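Local coordinates for protein putative integrase (PDB 5U96) that probably binds DNA and exchanges its strands as a serine integrase, whose directionality is mediated by interactions of its coiled-coil domain, at residues I9-K14 with A40-Y45. Sequence-based numbering, arbitrary orientation.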
loop_
_atom_site.group_PDB
_atom_site.type_symbol
_atom_site.label_atom_id
_atom_site.label_comp_id
_atom_site.label_asym_id
_atom_site.label_seq_id
_atom_site.Cartn_x
_atom_site.Cartn_y
_atom_site.Cartn_z
ATOM N N ILE A 9 -0.128 6.325 -15.088
ATOM C CA ILE A 9 -0.509 6.517 -13.697
ATOM C C ILE A 9 -0.180 5.259 -12.901
ATOM O O ILE A 9 0.348 5.337 -11.793
ATOM C CB ILE A 9 -2.009 6.843 -13.546
ATOM C CG1 ILE A 9 -2.325 8.192 -14.203
ATOM C CG2 ILE A 9 -2.403 6.847 -12.069
ATOM C CD1 ILE A 9 -3.761 8.649 -14.023
ATOM N N GLU A 10 -0.501 4.102 -13.472
ATOM C CA GLU A 10 -0.229 2.827 -12.821
ATOM C C GLU A 10 1.271 2.629 -12.622
ATOM O O GLU A 10 1.703 2.069 -11.615
ATOM C CB GLU A 10 -0.811 1.671 -13.639
ATOM C CG GLU A 10 -2.320 1.511 -13.502
ATOM C CD GLU A 10 -2.745 1.107 -12.101
ATOM O OE1 GLU A 10 -1.931 0.489 -11.382
ATOM O OE2 GLU A 10 -3.894 1.409 -11.717
ATOM N N HIS A 11 2.060 3.096 -13.584
ATOM C CA HIS A 11 3.511 3.032 -13.474
ATOM C C HIS A 11 3.995 3.970 -12.378
ATOM O O HIS A 11 4.944 3.661 -11.659
ATOM C CB HIS A 11 4.170 3.385 -14.808
ATOM C CG HIS A 11 3.951 2.361 -15.876
ATOM N ND1 HIS A 11 3.775 2.692 -17.202
ATOM C CD2 HIS A 11 3.881 1.009 -15.814
ATOM C CE1 HIS A 11 3.603 1.591 -17.911
ATOM N NE2 HIS A 11 3.664 0.556 -17.092
ATOM N N ALA A 12 3.337 5.119 -12.255
ATOM C CA ALA A 12 3.612 6.030 -11.156
ATOM C C ALA A 12 3.166 5.381 -9.854
ATOM O O ALA A 12 3.832 5.502 -8.831
ATOM C CB ALA A 12 2.909 7.360 -11.366
ATOM N N LYS A 13 2.036 4.680 -9.902
ATOM C CA LYS A 13 1.560 3.929 -8.747
ATOM C C LYS A 13 2.504 2.769 -8.447
ATOM O O LYS A 13 2.635 2.348 -7.298
ATOM C CB LYS A 13 0.138 3.409 -8.981
ATOM C CG LYS A 13 -0.946 4.475 -8.856
ATOM C CD LYS A 13 -2.343 3.923 -9.136
ATOM C CE LYS A 13 -2.716 2.786 -8.193
ATOM N NZ LYS A 13 -4.145 2.385 -8.330
ATOM N N LYS A 14 3.164 2.259 -9.484
ATOM C CA LYS A 14 4.114 1.164 -9.320
ATOM C C LYS A 14 5.450 1.677 -8.794
ATOM O O LYS A 14 6.061 1.051 -7.929
ATOM C CB LYS A 14 4.326 0.422 -10.642
ATOM C CG LYS A 14 4.937 -0.962 -10.472
ATOM C CD LYS A 14 5.287 -1.603 -11.807
ATOM C CE LYS A 14 5.854 -3.003 -11.617
ATOM N NZ LYS A 14 5.063 -4.039 -12.333
ATOM N N ALA A 40 -1.602 -6.426 -12.107
ATOM C CA ALA A 40 -2.770 -6.950 -12.805
ATOM C C ALA A 40 -3.486 -5.863 -13.600
ATOM O O ALA A 40 -3.918 -6.094 -14.728
ATOM C CB ALA A 40 -3.727 -7.588 -11.817
ATOM N N GLN A 41 -3.614 -4.680 -13.007
ATOM C CA GLN A 41 -4.302 -3.574 -13.665
ATOM C C GLN A 41 -3.538 -3.126 -14.907
ATOM O O GLN A 41 -4.137 -2.691 -15.890
ATOM C CB GLN A 41 -4.482 -2.400 -12.699
ATOM C CG GLN A 41 -5.288 -1.244 -13.273
ATOM C CD GLN A 41 -6.593 -1.695 -13.898
ATOM O OE1 GLN A 41 -6.721 -1.747 -15.121
ATOM N NE2 GLN A 41 -7.567 -2.030 -13.064
ATOM N N ILE A 42 -2.215 -3.234 -14.857
ATOM C CA ILE A 42 -1.384 -2.963 -16.023
ATOM C C ILE A 42 -1.655 -4.000 -17.106
ATOM O O ILE A 42 -1.585 -3.704 -18.299
ATOM C CB ILE A 42 0.119 -2.978 -15.671
ATOM C CG1 ILE A 42 0.449 -1.847 -14.693
ATOM C CG2 ILE A 42 0.964 -2.859 -16.936
ATOM C CD1 ILE A 42 1.854 -1.914 -14.124
ATOM N N ASN A 43 -1.969 -5.218 -16.678
ATOM C CA ASN A 43 -2.189 -6.325 -17.597
ATOM C C ASN A 43 -3.455 -6.145 -18.429
ATOM O O ASN A 43 -3.456 -6.404 -19.633
ATOM C CB ASN A 43 -2.263 -7.642 -16.822
ATOM C CG ASN A 43 -2.045 -8.854 -17.705
ATOM O OD1 ASN A 43 -1.512 -8.748 -18.810
ATOM N ND2 ASN A 43 -2.454 -10.020 -17.219
ATOM N N TYR A 44 -4.531 -5.704 -17.784
ATOM C CA TYR A 44 -5.804 -5.508 -18.470
ATOM C C TYR A 44 -5.714 -4.356 -19.467
ATOM O O TYR A 44 -6.252 -4.440 -20.571
ATOM C CB TYR A 44 -6.930 -5.244 -17.466
ATOM C CG TYR A 44 -8.304 -5.211 -18.104
ATOM C CD1 TYR A 44 -8.910 -6.378 -18.550
ATOM C CD2 TYR A 44 -8.992 -4.016 -18.268
ATOM C CE1 TYR A 44 -10.162 -6.358 -19.140
ATOM C CE2 TYR A 44 -10.246 -3.986 -18.854
ATOM C CZ TYR A 44 -10.825 -5.159 -19.291
ATOM O OH TYR A 44 -12.071 -5.134 -19.878
ATOM N N TYR A 45 -5.034 -3.282 -19.073
ATOM C CA TYR A 45 -4.840 -2.132 -19.951
ATOM C C TYR A 45 -4.096 -2.548 -21.214
ATOM O O TYR A 45 -4.342 -2.016 -22.296
ATOM C CB TYR A 45 -4.075 -1.019 -19.225
ATOM C CG TYR A 45 -4.868 -0.283 -18.157
ATOM C CD1 TYR A 45 -6.254 -0.205 -18.213
ATOM C CD2 TYR A 45 -4.223 0.341 -17.098
ATOM C CE1 TYR A 45 -6.973 0.469 -17.242
ATOM C CE2 TYR A 45 -4.934 1.016 -16.122
ATOM C CZ TYR A 45 -6.309 1.078 -16.199
ATOM O OH TYR A 45 -7.023 1.748 -15.233
HETATM O O HOH W 1 -6.293 2.511 -12.895
#
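Glu10 and Ile42 are the buried pair at the centre of this helix-helix contact, and their CA atoms stand 6.7 Å apart. They join helix 7-23 to helix 28-50, the antiparallel hairpin of the coiled-coil domain. The N-to-C directions of the two short segments are 162° apart, with axes 10.2 Å apart at closest approach.

Ile42 has CG1 anti to its carbonyl carbon (chi1 -64°) and an extended chi2, so CD1 reaches across to helix 7-23. Ile42 CG1 packs on Glu10 CB at 3.9 Å. Ile42 CD1 lies obliquely against the His11 ring, 3.9 Å from His11 CD2, and near Lys14 CD. Lys14 also leans on Met35 and Ile38, while its NZ forms a salt bridge with Asp39.

Glu10 contributes both its aliphatic stem and its carboxylate. Glu10 CG meets the edge of the Tyr45 ring, 3.7 Å from Tyr45 CE2. A bend at chi2 (-66°) turns the carboxylate to Gln41, whose chain Glu10 crosses at about a right angle. Glu10 OE2 sits 3.4 Å from the aliphatic Gln41 CG. The amide of Gln41 turns away, and its OE1 lies over one face of the Tyr45 ring, offset toward the rim.

Glu10 OE2 has two polar partners. Lys13 NZ forms a salt bridge to Glu10 OE2 at 3.5 Å within the same helix. A water at the edge of the Tyr45 ring, in its plane, donates to Glu10 OE2 at 2.9 Å and also hydrogen-bonds to Tyr45 OH.

The direct contact is thus van der Waals packing, and water provides the polar link. The nearby Lys13 charge would be expected to keep Glu10 ionised.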